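Local coordinates for protein tricorn protease (Thermoplasma acidophilum, PDB 1K32) that probably breaks down peptides released by the proteasome, as a hexameric serine protease whose beta-propeller domains are thought to gate the passage of substrate, at residues D161-I166 and T231-K236; K186-V191 and E1006-P1011; V386-K391 and A617-V622; L594-D597 and K602-E605. All coordinates share one frame; numbering follows the deposited sequence.

Contact 1. Residues D161-I166 and T231-K236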
loop_
_atom_site.group_PDB
_atom_site.type_symbol
_atom_site.label_atom_id
_atom_site.label_comp_id
_atom_site.label_asym_id
_atom_site.label_seq_id
_atom_site.Cartn_x
_atom_site.Cartn_y
_atom_site.Cartn_z
ATOM N N ASP A 161 67.282 34.556 -41.602
ATOM C CA ASP A 161 68.557 35.119 -41.182
ATOM C C ASP A 161 68.655 35.183 -39.660
ATOM O O ASP A 161 69.183 36.136 -39.096
ATOM C CB ASP A 161 68.709 36.515 -41.782
ATOM C CG ASP A 161 68.454 36.527 -43.274
ATOM O OD1 ASP A 161 69.158 35.787 -43.994
ATOM O OD2 ASP A 161 67.551 37.265 -43.727
ATOM N N GLY A 162 68.130 34.156 -39.002
ATOM C CA GLY A 162 68.174 34.117 -37.556
ATOM C C GLY A 162 67.039 34.828 -36.839
ATOM O O GLY A 162 66.745 34.500 -35.688
ATOM N N ARG A 163 66.391 35.797 -37.478
ATOM C CA ARG A 163 65.309 36.484 -36.782
ATOM C C ARG A 163 63.930 35.878 -36.982
ATOM O O ARG A 163 63.608 35.356 -38.050
ATOM C CB ARG A 163 65.290 37.978 -37.123
ATOM C CG ARG A 163 65.621 38.338 -38.545
ATOM C CD ARG A 163 65.531 39.842 -38.712
ATOM N NE ARG A 163 65.654 40.245 -40.106
ATOM C CZ ARG A 163 65.258 41.420 -40.579
ATOM N NH1 ARG A 163 65.416 41.694 -41.867
ATOM N NH2 ARG A 163 64.695 42.317 -39.775
ATOM N N ARG A 164 63.123 35.949 -35.928
ATOM C CA ARG A 164 61.778 35.398 -35.934
ATOM C C ARG A 164 60.765 36.313 -36.619
ATOM O O ARG A 164 60.763 37.523 -36.398
ATOM C CB ARG A 164 61.324 35.133 -34.496
ATOM C CG ARG A 164 62.349 34.369 -33.638
ATOM C CD ARG A 164 61.714 33.830 -32.358
ATOM N NE ARG A 164 62.470 34.134 -31.145
ATOM C CZ ARG A 164 62.874 35.351 -30.807
ATOM N NH1 ARG A 164 63.547 35.552 -29.687
ATOM N NH2 ARG A 164 62.618 36.371 -31.607
ATOM N N VAL A 165 59.919 35.721 -37.457
ATOM C CA VAL A 165 58.863 36.456 -38.158
ATOM C C VAL A 165 57.558 35.917 -37.573
ATOM O O VAL A 165 57.314 34.710 -37.572
ATOM C CB VAL A 165 58.880 36.209 -39.681
ATOM C CG1 VAL A 165 57.826 37.093 -40.352
ATOM C CG2 VAL A 165 60.254 36.526 -40.249
ATOM N N ILE A 166 56.723 36.813 -37.068
ATOM C CA ILE A 166 55.496 36.378 -36.439
ATOM C C ILE A 166 54.231 36.827 -37.135
ATOM O O ILE A 166 54.034 38.005 -37.419
ATOM C CB ILE A 166 55.485 36.818 -34.961
ATOM C CG1 ILE A 166 56.620 36.080 -34.227
ATOM C CG2 ILE A 166 54.122 36.554 -34.327
ATOM C CD1 ILE A 166 56.891 36.549 -32.827
ATOM N N THR A 231 56.188 41.123 -49.954
ATOM C CA THR A 231 56.913 42.322 -49.546
ATOM C C THR A 231 58.320 41.871 -49.180
ATOM O O THR A 231 58.584 40.674 -49.113
ATOM C CB THR A 231 56.297 42.992 -48.290
ATOM O OG1 THR A 231 56.394 42.100 -47.167
ATOM C CG2 THR A 231 54.829 43.366 -48.530
ATOM N N ASP A 232 59.230 42.813 -48.953
ATOM C CA ASP A 232 60.567 42.426 -48.527
ATOM C C ASP A 232 60.435 42.219 -47.018
ATOM O O ASP A 232 59.374 42.490 -46.459
ATOM C CB ASP A 232 61.601 43.515 -48.840
ATOM C CG ASP A 232 61.195 44.890 -48.333
ATOM O OD1 ASP A 232 60.711 45.018 -47.185
ATOM O OD2 ASP A 232 61.383 45.862 -49.092
ATOM N N LEU A 233 61.493 41.755 -46.361
ATOM C CA LEU A 233 61.440 41.508 -44.922
ATOM C C LEU A 233 61.205 42.755 -44.074
ATOM O O LEU A 233 61.157 42.686 -42.848
ATOM C CB LEU A 233 62.709 40.793 -44.468
ATOM C CG LEU A 233 62.866 39.389 -45.052
ATOM C CD1 LEU A 233 64.111 38.725 -44.469
ATOM C CD2 LEU A 233 61.631 38.565 -44.742
ATOM N N ASP A 234 61.031 43.888 -44.745
ATOM C CA ASP A 234 60.790 45.160 -44.083
ATOM C C ASP A 234 59.330 45.564 -44.301
ATOM O O ASP A 234 58.893 46.627 -43.868
ATOM C CB ASP A 234 61.707 46.217 -44.691
ATOM C CG ASP A 234 62.115 47.273 -43.700
ATOM O OD1 ASP A 234 61.253 48.088 -43.295
ATOM O OD2 ASP A 234 63.313 47.276 -43.330
ATOM N N GLY A 235 58.582 44.709 -44.987
ATOM C CA GLY A 235 57.189 45.009 -45.253
ATOM C C GLY A 235 57.004 46.010 -46.378
ATOM O O GLY A 235 55.888 46.444 -46.644
ATOM N N LYS A 236 58.096 46.372 -47.046
ATOM C CA LYS A 236 58.050 47.337 -48.142
ATOM C C LYS A 236 58.033 46.670 -49.517
ATOM O O LYS A 236 58.118 45.447 -49.638
ATOM C CB LYS A 236 59.264 48.268 -48.069
ATOM C CG LYS A 236 59.492 48.923 -46.722
ATOM C CD LYS A 236 58.349 49.846 -46.351
ATOM C CE LYS A 236 58.577 50.468 -44.984
ATOM N NZ LYS A 236 57.370 51.203 -44.529
#
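Leu-233 meets Arg-163 and Asp-161 through van der Waals contact alone, and no hydrogen bond joins the two segments. The methylene CB of Leu-233 lies 3.9 Å from NH1 of Arg-163, set obliquely to the guanidinium. One of its methyls, CD1, reaches the carboxylate of Asp-161, with OD2 of Asp-161 3.8 Å from CD1 of Leu-233. Arginine suits this partly exposed place because its chain, extended from CG to NE, can span the gap while the charged end looks for polar partners elsewhere: NH2 of Arg-163 bonds to the carbonyl of Glu-190. OD1 of Asp-161 has a weak hydrogen bond with NE2 of His-214.

Polar interactions are concentrated inside the turn that presents Leu-233. Residues Asp-232 to Gly-235 form a type I beta turn, closed by Gly-235 N to Asp-232 O at 2.8 Å. That carbonyl oxygen also accepts from OG1 of Thr-231, 3.1 Å from Asp-232 O, and the two donors come from opposite faces of its plane. Asp-232 OD1 takes the N-H of Lys-236 at 2.9 Å from above the carboxylate plane; a further Asx-turn bond to Asp-234 N is less certain. At Gly-235 the positive phi of 78° is easily adopted without a side chain.

Each segment belongs to a different four-stranded antiparallel blade of the same propeller. Arg-163 follows the tight link from strand 156-160 to strand 163-168, while Leu-233 follows strand 227-232 and also packs on Ala-160 and on Ile-189 of strand 186-192, at the junction between successive blades.

Contact 2. Residues K186-V191 and E1006-P1011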
loop_
_atom_site.group_PDB
_atom_site.type_symbol
_atom_site.label_atom_id
_atom_site.label_comp_id
_atom_site.label_asym_id
_atom_site.label_seq_id
_atom_site.Cartn_x
_atom_site.Cartn_y
_atom_site.Cartn_z
ATOM N N LYS A 186 48.272 40.274 -39.219
ATOM C CA LYS A 186 49.378 41.228 -39.302
ATOM C C LYS A 186 50.703 40.482 -39.090
ATOM O O LYS A 186 50.739 39.412 -38.471
ATOM C CB LYS A 186 49.221 42.312 -38.230
ATOM C CG LYS A 186 47.947 43.147 -38.331
ATOM C CD LYS A 186 47.856 44.161 -37.190
ATOM C CE LYS A 186 46.617 45.041 -37.323
ATOM N NZ LYS A 186 46.627 46.208 -36.400
ATOM N N ILE A 187 51.791 41.049 -39.589
ATOM C CA ILE A 187 53.084 40.399 -39.457
ATOM C C ILE A 187 54.109 41.265 -38.739
ATOM O O ILE A 187 54.210 42.472 -38.976
ATOM C CB ILE A 187 53.656 40.003 -40.840
ATOM C CG1 ILE A 187 52.640 39.133 -41.596
ATOM C CG2 ILE A 187 54.978 39.260 -40.661
ATOM C CD1 ILE A 187 53.105 38.671 -42.949
ATOM N N TRP A 188 54.869 40.634 -37.851
ATOM C CA TRP A 188 55.907 41.329 -37.103
ATOM C C TRP A 188 57.221 40.620 -37.384
ATOM O O TRP A 188 57.222 39.434 -37.704
ATOM C CB TRP A 188 55.641 41.272 -35.600
ATOM C CG TRP A 188 54.484 42.083 -35.102
ATOM C CD1 TRP A 188 53.163 41.894 -35.385
ATOM C CD2 TRP A 188 54.544 43.174 -34.171
ATOM N NE1 TRP A 188 52.394 42.793 -34.685
ATOM C CE2 TRP A 188 53.213 43.590 -33.932
ATOM C CE3 TRP A 188 55.593 43.839 -33.514
ATOM C CZ2 TRP A 188 52.899 44.646 -33.061
ATOM C CZ3 TRP A 188 55.282 44.889 -32.648
ATOM C CH2 TRP A 188 53.938 45.281 -32.431
ATOM N N ILE A 189 58.333 41.339 -37.257
ATOM C CA ILE A 189 59.645 40.746 -37.479
ATOM C C ILE A 189 60.643 41.224 -36.429
ATOM O O ILE A 189 60.610 42.376 -35.990
ATOM C CB ILE A 189 60.179 41.072 -38.892
ATOM C CG1 ILE A 189 61.410 40.226 -39.188
ATOM C CG2 ILE A 189 60.544 42.541 -38.997
ATOM C CD1 ILE A 189 61.785 40.201 -40.652
ATOM N N GLU A 190 61.525 40.322 -36.019
ATOM C CA GLU A 190 62.526 40.644 -35.018
ATOM C C GLU A 190 63.594 41.493 -35.697
ATOM O O GLU A 190 64.007 41.192 -36.808
ATOM C CB GLU A 190 63.128 39.349 -34.471
ATOM C CG GLU A 190 63.891 39.491 -33.170
ATOM C CD GLU A 190 64.437 38.158 -32.682
ATOM O OE1 GLU A 190 64.883 38.074 -31.521
ATOM O OE2 GLU A 190 64.421 37.185 -33.462
ATOM N N VAL A 191 64.019 42.569 -35.048
ATOM C CA VAL A 191 65.040 43.435 -35.633
ATOM C C VAL A 191 66.314 43.386 -34.797
ATOM O O VAL A 191 67.426 43.453 -35.318
ATOM C CB VAL A 191 64.547 44.901 -35.738
ATOM C CG1 VAL A 191 63.431 45.001 -36.755
ATOM C CG2 VAL A 191 64.061 45.388 -34.387
ATOM N N GLU A 1006 46.041 54.269 -28.065
ATOM C CA GLU A 1006 46.451 52.985 -28.600
ATOM C C GLU A 1006 47.705 52.462 -27.903
ATOM O O GLU A 1006 48.734 53.135 -27.855
ATOM C CB GLU A 1006 46.715 53.091 -30.105
ATOM C CG GLU A 1006 47.220 51.782 -30.705
ATOM C CD GLU A 1006 47.676 51.917 -32.153
ATOM O OE1 GLU A 1006 48.200 50.922 -32.691
ATOM O OE2 GLU A 1006 47.516 53.004 -32.750
ATOM N N ILE A 1007 47.606 51.262 -27.348
ATOM C CA ILE A 1007 48.746 50.644 -26.691
ATOM C C ILE A 1007 48.877 49.238 -27.244
ATOM O O ILE A 1007 48.102 48.353 -26.887
ATOM C CB ILE A 1007 48.581 50.560 -25.142
ATOM C CG1 ILE A 1007 48.559 51.962 -24.533
ATOM C CG2 ILE A 1007 49.745 49.789 -24.522
ATOM C CD1 ILE A 1007 47.222 52.607 -24.580
ATOM N N GLU A 1008 49.842 49.049 -28.139
ATOM C CA GLU A 1008 50.105 47.746 -28.723
ATOM C C GLU A 1008 50.649 46.833 -27.628
ATOM O O GLU A 1008 51.160 47.291 -26.606
ATOM C CB GLU A 1008 51.175 47.841 -29.818
ATOM C CG GLU A 1008 50.797 48.632 -31.053
ATOM C CD GLU A 1008 49.672 47.984 -31.834
ATOM O OE1 GLU A 1008 49.770 46.769 -32.129
ATOM O OE2 GLU A 1008 48.689 48.692 -32.155
ATOM N N TYR A 1009 50.535 45.536 -27.857
ATOM C CA TYR A 1009 51.059 44.542 -26.940
ATOM C C TYR A 1009 52.004 43.757 -27.855
ATOM O O TYR A 1009 51.634 42.734 -28.416
ATOM C CB TYR A 1009 49.934 43.646 -26.426
ATOM C CG TYR A 1009 50.244 42.916 -25.130
ATOM C CD1 TYR A 1009 51.512 42.394 -24.878
ATOM C CD2 TYR A 1009 49.244 42.708 -24.178
ATOM C CE1 TYR A 1009 51.776 41.676 -23.707
ATOM C CE2 TYR A 1009 49.492 41.999 -23.014
ATOM C CZ TYR A 1009 50.753 41.485 -22.785
ATOM O OH TYR A 1009 50.963 40.760 -21.642
ATOM N N ALA A 1010 53.223 44.267 -28.014
ATOM C CA ALA A 1010 54.224 43.657 -28.884
ATOM C C ALA A 1010 54.800 42.333 -28.381
ATOM O O ALA A 1010 54.720 42.021 -27.198
ATOM C CB ALA A 1010 55.340 44.642 -29.122
ATOM N N PRO A 1011 55.405 41.541 -29.290
ATOM C CA PRO A 1011 55.989 40.255 -28.903
ATOM C C PRO A 1011 57.026 40.429 -27.800
ATOM O O PRO A 1011 57.078 39.636 -26.866
ATOM C CB PRO A 1011 56.604 39.746 -30.208
ATOM C CG PRO A 1011 55.683 40.312 -31.246
ATOM C CD PRO A 1011 55.505 41.736 -30.747
#
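Trp-188 swings its indole to the side of its own backbone N, with CG opposite the carbonyl carbon (chi1 -70°), and this carries the six-membered ring out to Ala-1010 and Pro-1011. Glu-1008 starts in the same sense but is bent further along (chi2 -65°), which folds its carboxylate back toward the far end of the indole.

The proline lies over the ring face. Its CD is displaced toward the rim of the indole, 3.5 Å from CE3 of Trp-188. The C-H bonds of Pro-1011 CD, polarised by the adjacent nitrogen, suit a CH-pi interaction, and CD stands 3.8 Å from the centroid of the Trp-188 six-membered ring, 24° off its normal. Beside it the methyl of Ala-1010 reaches obliquely, CB to CZ3 of Trp-188 being 3.5 Å; a small residue can sit that close. Glu-1008 OE1 lies at the edge in the ring plane, 3.9 Å from CZ2 of Trp-188, although the exact setting of this carboxylate is less certain. Lys-186 NZ is 5.3 Å from OE1 of Glu-1008, a distance that could still favour the negative charge, although its salt bridge is with Asp-201.

Arg-168 joins the site, making a cation-pi contact with Trp-188 and a hydrogen bond to the carbonyl of Tyr-1009. Ala-1010 occupies the N-cap of helix 1011-1015, and Pro-1011 opens its first turn, a place where a missing N-H costs nothing. The tryptophan thus forms a buried interdomain contact, joining a blade of the six-bladed propeller to the loop that follows the parallel sheet of the S41 peptidase fold.

Contact 3. Residues V386-K391 and A617-V622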
loop_
_atom_site.group_PDB
_atom_site.type_symbol
_atom_site.label_atom_id
_atom_site.label_comp_id
_atom_site.label_asym_id
_atom_site.label_seq_id
_atom_site.Cartn_x
_atom_site.Cartn_y
_atom_site.Cartn_z
ATOM N N VAL A 386 -3.650 21.569 -37.843
ATOM C CA VAL A 386 -4.814 21.162 -38.622
ATOM C C VAL A 386 -6.035 21.132 -37.727
ATOM O O VAL A 386 -5.944 20.718 -36.573
ATOM C CB VAL A 386 -4.616 19.758 -39.236
ATOM C CG1 VAL A 386 -5.824 19.378 -40.075
ATOM C CG2 VAL A 386 -3.334 19.732 -40.080
ATOM N N ASP A 387 -7.181 21.567 -38.246
ATOM C CA ASP A 387 -8.383 21.548 -37.428
ATOM C C ASP A 387 -8.739 20.089 -37.172
ATOM O O ASP A 387 -8.337 19.202 -37.924
ATOM C CB ASP A 387 -9.538 22.280 -38.119
ATOM C CG ASP A 387 -10.226 21.435 -39.162
ATOM O OD1 ASP A 387 -11.316 20.893 -38.874
ATOM O OD2 ASP A 387 -9.669 21.310 -40.270
ATOM N N ARG A 388 -9.496 19.847 -36.113
ATOM C CA ARG A 388 -9.873 18.496 -35.743
ATOM C C ARG A 388 -10.771 17.785 -36.754
ATOM O O ARG A 388 -10.826 16.562 -36.778
ATOM C CB ARG A 388 -10.527 18.505 -34.360
ATOM C CG ARG A 388 -10.691 17.128 -33.779
ATOM C CD ARG A 388 -11.047 17.171 -32.311
ATOM N NE ARG A 388 -11.280 15.822 -31.806
ATOM C CZ ARG A 388 -11.730 15.545 -30.590
ATOM N NH1 ARG A 388 -11.910 14.281 -30.225
ATOM N NH2 ARG A 388 -12.004 16.528 -29.742
ATOM N N ASN A 389 -11.459 18.539 -37.601
ATOM C CA ASN A 389 -12.320 17.917 -38.595
ATOM C C ASN A 389 -11.614 17.717 -39.936
ATOM O O ASN A 389 -12.214 17.246 -40.902
ATOM C CB ASN A 389 -13.595 18.740 -38.760
ATOM C CG ASN A 389 -14.436 18.757 -37.492
ATOM O OD1 ASN A 389 -14.641 19.805 -36.872
ATOM N ND2 ASN A 389 -14.915 17.586 -37.094
ATOM N N GLY A 390 -10.333 18.074 -39.981
ATOM C CA GLY A 390 -9.537 17.906 -41.183
ATOM C C GLY A 390 -9.967 18.644 -42.439
ATOM O O GLY A 390 -9.772 18.143 -43.549
ATOM N N LYS A 391 -10.546 19.828 -42.282
ATOM C CA LYS A 391 -10.961 20.597 -43.441
ATOM C C LYS A 391 -9.940 21.667 -43.812
ATOM O O LYS A 391 -9.829 22.043 -44.977
ATOM C CB LYS A 391 -12.328 21.233 -43.198
ATOM C CG LYS A 391 -13.475 20.264 -43.408
ATOM C CD LYS A 391 -14.813 20.898 -43.063
ATOM C CE LYS A 391 -15.956 20.154 -43.741
ATOM N NZ LYS A 391 -15.865 18.677 -43.536
ATOM N N ALA A 617 -5.196 15.254 -30.562
ATOM C CA ALA A 617 -6.404 15.977 -30.954
ATOM C C ALA A 617 -7.580 15.757 -30.008
ATOM O O ALA A 617 -8.266 16.700 -29.632
ATOM C CB ALA A 617 -6.801 15.571 -32.382
ATOM N N ASP A 618 -7.810 14.509 -29.626
ATOM C CA ASP A 618 -8.911 14.178 -28.738
ATOM C C ASP A 618 -8.555 14.380 -27.262
ATOM O O ASP A 618 -9.334 14.028 -26.376
ATOM C CB ASP A 618 -9.332 12.727 -28.969
ATOM C CG ASP A 618 -8.225 11.747 -28.647
ATOM O OD1 ASP A 618 -8.449 10.523 -28.776
ATOM O OD2 ASP A 618 -7.128 12.205 -28.259
ATOM N N ARG A 619 -7.376 14.939 -27.002
ATOM C CA ARG A 619 -6.909 15.191 -25.640
ATOM C C ARG A 619 -6.761 13.926 -24.795
ATOM O O ARG A 619 -6.731 13.998 -23.565
ATOM C CB ARG A 619 -7.855 16.157 -24.915
ATOM C CG ARG A 619 -7.975 17.535 -25.539
ATOM C CD ARG A 619 -8.827 18.450 -24.665
ATOM N NE ARG A 619 -9.122 19.723 -25.313
ATOM C CZ ARG A 619 -9.871 19.846 -26.406
ATOM N NH1 ARG A 619 -10.087 21.042 -26.935
ATOM N NH2 ARG A 619 -10.409 18.771 -26.968
ATOM N N LYS A 620 -6.664 12.770 -25.438
ATOM C CA LYS A 620 -6.528 11.530 -24.688
ATOM C C LYS A 620 -5.081 11.080 -24.504
ATOM O O LYS A 620 -4.734 10.478 -23.488
ATOM C CB LYS A 620 -7.328 10.421 -25.369
ATOM N N THR A 621 -4.232 11.388 -25.476
ATOM C CA THR A 621 -2.839 10.976 -25.400
ATOM C C THR A 621 -1.846 12.125 -25.301
ATOM O O THR A 621 -1.999 13.155 -25.946
ATOM C CB THR A 621 -2.465 10.119 -26.611
ATOM O OG1 THR A 621 -3.434 9.074 -26.761
ATOM C CG2 THR A 621 -1.077 9.496 -26.416
ATOM N N VAL A 622 -0.816 11.922 -24.490
ATOM C CA VAL A 622 0.228 12.918 -24.292
ATOM C C VAL A 622 1.582 12.348 -24.712
ATOM O O VAL A 622 1.920 11.218 -24.374
ATOM C CB VAL A 622 0.342 13.327 -22.805
ATOM C CG1 VAL A 622 1.387 14.426 -22.643
ATOM C CG2 VAL A 622 -1.005 13.782 -22.283
#
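Arg-388 and Ala-617 bring two loops together with their CA atoms 6.4 Å apart, Arg-388 being the second residue of a type I turn from Asp-387 to Gly-390. Its side chain leaves with CG opposite the backbone N (chi1 -168°) and runs extended, laying the guanidinium flat over the backbone of Ala-617 and Asp-618. The carbonyl oxygen of Ala-617 sits 3.5 Å above the guanidinium plane of Arg-388, and CA of Asp-618 covers the same face. NH1 of Arg-388 comes within 3.3 Å of CB of Asp-618, whose carboxylate leads away: OD2 of Asp-618 accepts from Lys-620 N at 2.9 Å, an Asx turn, and from Ser-616. Arg-619, at left-handed backbone angles, approaches through NH2, 3.9 Å from NH2 of Arg-388, which lies at the edge of the Arg-619 guanidinium and in its plane.

Arg-619 also packs on Ala-481 and Leu-565, so loops from several blades of the seven-bladed propeller converge at one end of its axis. Asp-430 OD1 makes salt bridges to both arginines, which accounts for two guanidinium groups lying so near each other: one carboxylate at the surface is shared by long, flat cations from loops that have no direct hydrogen bond between them.

Contact 4. Residues L594-D597 and K602-E605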
loop_
_atom_site.group_PDB
_atom_site.type_symbol
_atom_site.label_atom_id
_atom_site.label_comp_id
_atom_site.label_asym_id
_atom_site.label_seq_id
_atom_site.Cartn_x
_atom_site.Cartn_y
_atom_site.Cartn_z
ATOM N N LEU A 594 1.678 19.957 -14.455
ATOM C CA LEU A 594 0.898 20.057 -13.235
ATOM C C LEU A 594 -0.573 19.851 -13.523
ATOM O O LEU A 594 -1.042 20.096 -14.632
ATOM C CB LEU A 594 1.117 21.432 -12.589
ATOM C CG LEU A 594 2.560 21.749 -12.196
ATOM C CD1 LEU A 594 2.668 23.209 -11.794
ATOM C CD2 LEU A 594 3.009 20.834 -11.064
ATOM N N LYS A 595 -1.294 19.397 -12.512
ATOM C CA LYS A 595 -2.723 19.164 -12.635
ATOM C C LYS A 595 -3.441 20.002 -11.589
ATOM O O LYS A 595 -3.194 19.867 -10.392
ATOM C CB LYS A 595 -3.032 17.684 -12.416
ATOM C CG LYS A 595 -4.494 17.307 -12.491
ATOM C CD LYS A 595 -4.635 15.813 -12.221
ATOM C CE LYS A 595 -6.081 15.349 -12.254
ATOM N NZ LYS A 595 -6.192 13.900 -11.883
ATOM N N TYR A 596 -4.319 20.877 -12.055
ATOM C CA TYR A 596 -5.098 21.735 -11.178
ATOM C C TYR A 596 -6.521 21.209 -11.132
ATOM O O TYR A 596 -7.217 21.181 -12.146
ATOM C CB TYR A 596 -5.085 23.172 -11.707
ATOM C CG TYR A 596 -6.073 24.111 -11.043
ATOM C CD1 TYR A 596 -7.381 24.224 -11.512
ATOM C CD2 TYR A 596 -5.691 24.912 -9.971
ATOM C CE1 TYR A 596 -8.284 25.122 -10.931
ATOM C CE2 TYR A 596 -6.581 25.811 -9.383
ATOM C CZ TYR A 596 -7.874 25.909 -9.868
ATOM O OH TYR A 596 -8.752 26.795 -9.298
ATOM N N ASP A 597 -6.944 20.772 -9.952
ATOM C CA ASP A 597 -8.293 20.253 -9.789
ATOM C C ASP A 597 -9.225 21.443 -9.589
ATOM O O ASP A 597 -9.135 22.150 -8.591
ATOM C CB ASP A 597 -8.343 19.302 -8.587
ATOM C CG ASP A 597 -9.708 18.674 -8.394
ATOM O OD1 ASP A 597 -10.582 19.322 -7.786
ATOM O OD2 ASP A 597 -9.910 17.534 -8.858
ATOM N N LYS A 602 -6.813 22.064 -5.863
ATOM C CA LYS A 602 -5.580 21.370 -5.505
ATOM C C LYS A 602 -4.712 21.153 -6.745
ATOM O O LYS A 602 -5.214 20.768 -7.802
ATOM C CB LYS A 602 -5.932 20.019 -4.869
ATOM C CG LYS A 602 -4.750 19.120 -4.555
ATOM C CD LYS A 602 -5.172 17.650 -4.580
ATOM C CE LYS A 602 -5.753 17.278 -5.954
ATOM N NZ LYS A 602 -6.017 15.824 -6.142
ATOM N N VAL A 603 -3.412 21.400 -6.603
ATOM C CA VAL A 603 -2.456 21.230 -7.693
ATOM C C VAL A 603 -1.530 20.060 -7.392
ATOM O O VAL A 603 -0.951 19.989 -6.310
ATOM C CB VAL A 603 -1.584 22.489 -7.878
ATOM C CG1 VAL A 603 -0.534 22.243 -8.943
ATOM C CG2 VAL A 603 -2.447 23.666 -8.248
ATOM N N THR A 604 -1.391 19.147 -8.344
ATOM C CA THR A 604 -0.525 17.988 -8.158
ATOM C C THR A 604 0.397 17.812 -9.360
ATOM O O THR A 604 0.100 18.291 -10.456
ATOM C CB THR A 604 -1.352 16.688 -7.970
ATOM O OG1 THR A 604 -2.254 16.528 -9.072
ATOM C CG2 THR A 604 -2.156 16.743 -6.684
ATOM N N GLU A 605 1.514 17.120 -9.150
ATOM C CA GLU A 605 2.484 16.876 -10.207
ATOM C C GLU A 605 2.140 15.602 -10.962
ATOM O O GLU A 605 1.994 14.537 -10.364
ATOM C CB GLU A 605 3.884 16.750 -9.614
ATOM C CG GLU A 605 4.999 16.839 -10.633
ATOM C CD GLU A 605 6.368 16.805 -9.987
ATOM O OE1 GLU A 605 6.822 15.706 -9.627
ATOM O OE2 GLU A 605 6.984 17.881 -9.827
#
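Lys-595 N gives the shortest polar bond between the strands, 2.7 Å to Thr-604 O, with an N-H...O angle of 157° and a line of approach close to that of the carbonyl bond. Thr-604 N answers with 2.8 Å to Lys-595 O, so the two residues form an antiparallel hydrogen-bonded pair. Farther toward the turn, Asp-597 N reaches Lys-602 O at 2.8 Å and is almost straight at 177°. The carbonyls serve C-H donors too: CA of Val-603 lies 3.1 Å from Lys-595 O.

Side chains alternate between the two faces. Lys-595 and Thr-604 stand side by side and point the same way, CB of Lys-595 touching OG1 of Thr-604 at 3.6 Å. The hydroxyl lies between the backbone N and the carbonyl carbon of its own residue (chi1 55°), a rotation that turns OG1 toward the lysine. Beta-branched threonine fits an extended strand, and the long lysine chain can carry its ammonium away from the sheet.

These residues are part of the outer beta hairpin of a propeller blade, in which strand 603-610 is the outermost and strand 591-597 is bonded on its other edge to strand 568-573.

On the other face, Tyr-596 and Val-603 form a non-hydrogen-bonded pair. CG2 of Val-603 meets the edge of the tyrosine ring, 3.9 Å from CD2 of Tyr-596, while CG1 of Val-603 packs on CB of Leu-594 at 4.1 Å. The buried tyrosine also packs on Ile-552, Asn-553 and Val-554. At the turn, Asp-597 OD1 accepts the N-H of Thr-600, whose own hydroxyl is bonded to Lys-602 N.

Overall arrangement
Contacts 1 and 2 share a sheet, since strands 163-168 and 186-192 are neighbours in it; Arg-164 and Glu-190 form a salt bridge between them. Contact 2 is the buried one, aromatic and aliphatic, and ties the first propeller to the peptidase domain, whereas contact 1 is only partly buried and joins adjacent blades. Contacts 3 and 4 lie on the opposite side of the chain's centre, both at the surface of the second propeller, with centres about 24 Å apart. Their chemistry differs with place: backbone hydrogen bonds within one blade at contact 4, and charged side chains between loops of different blades at contact 3.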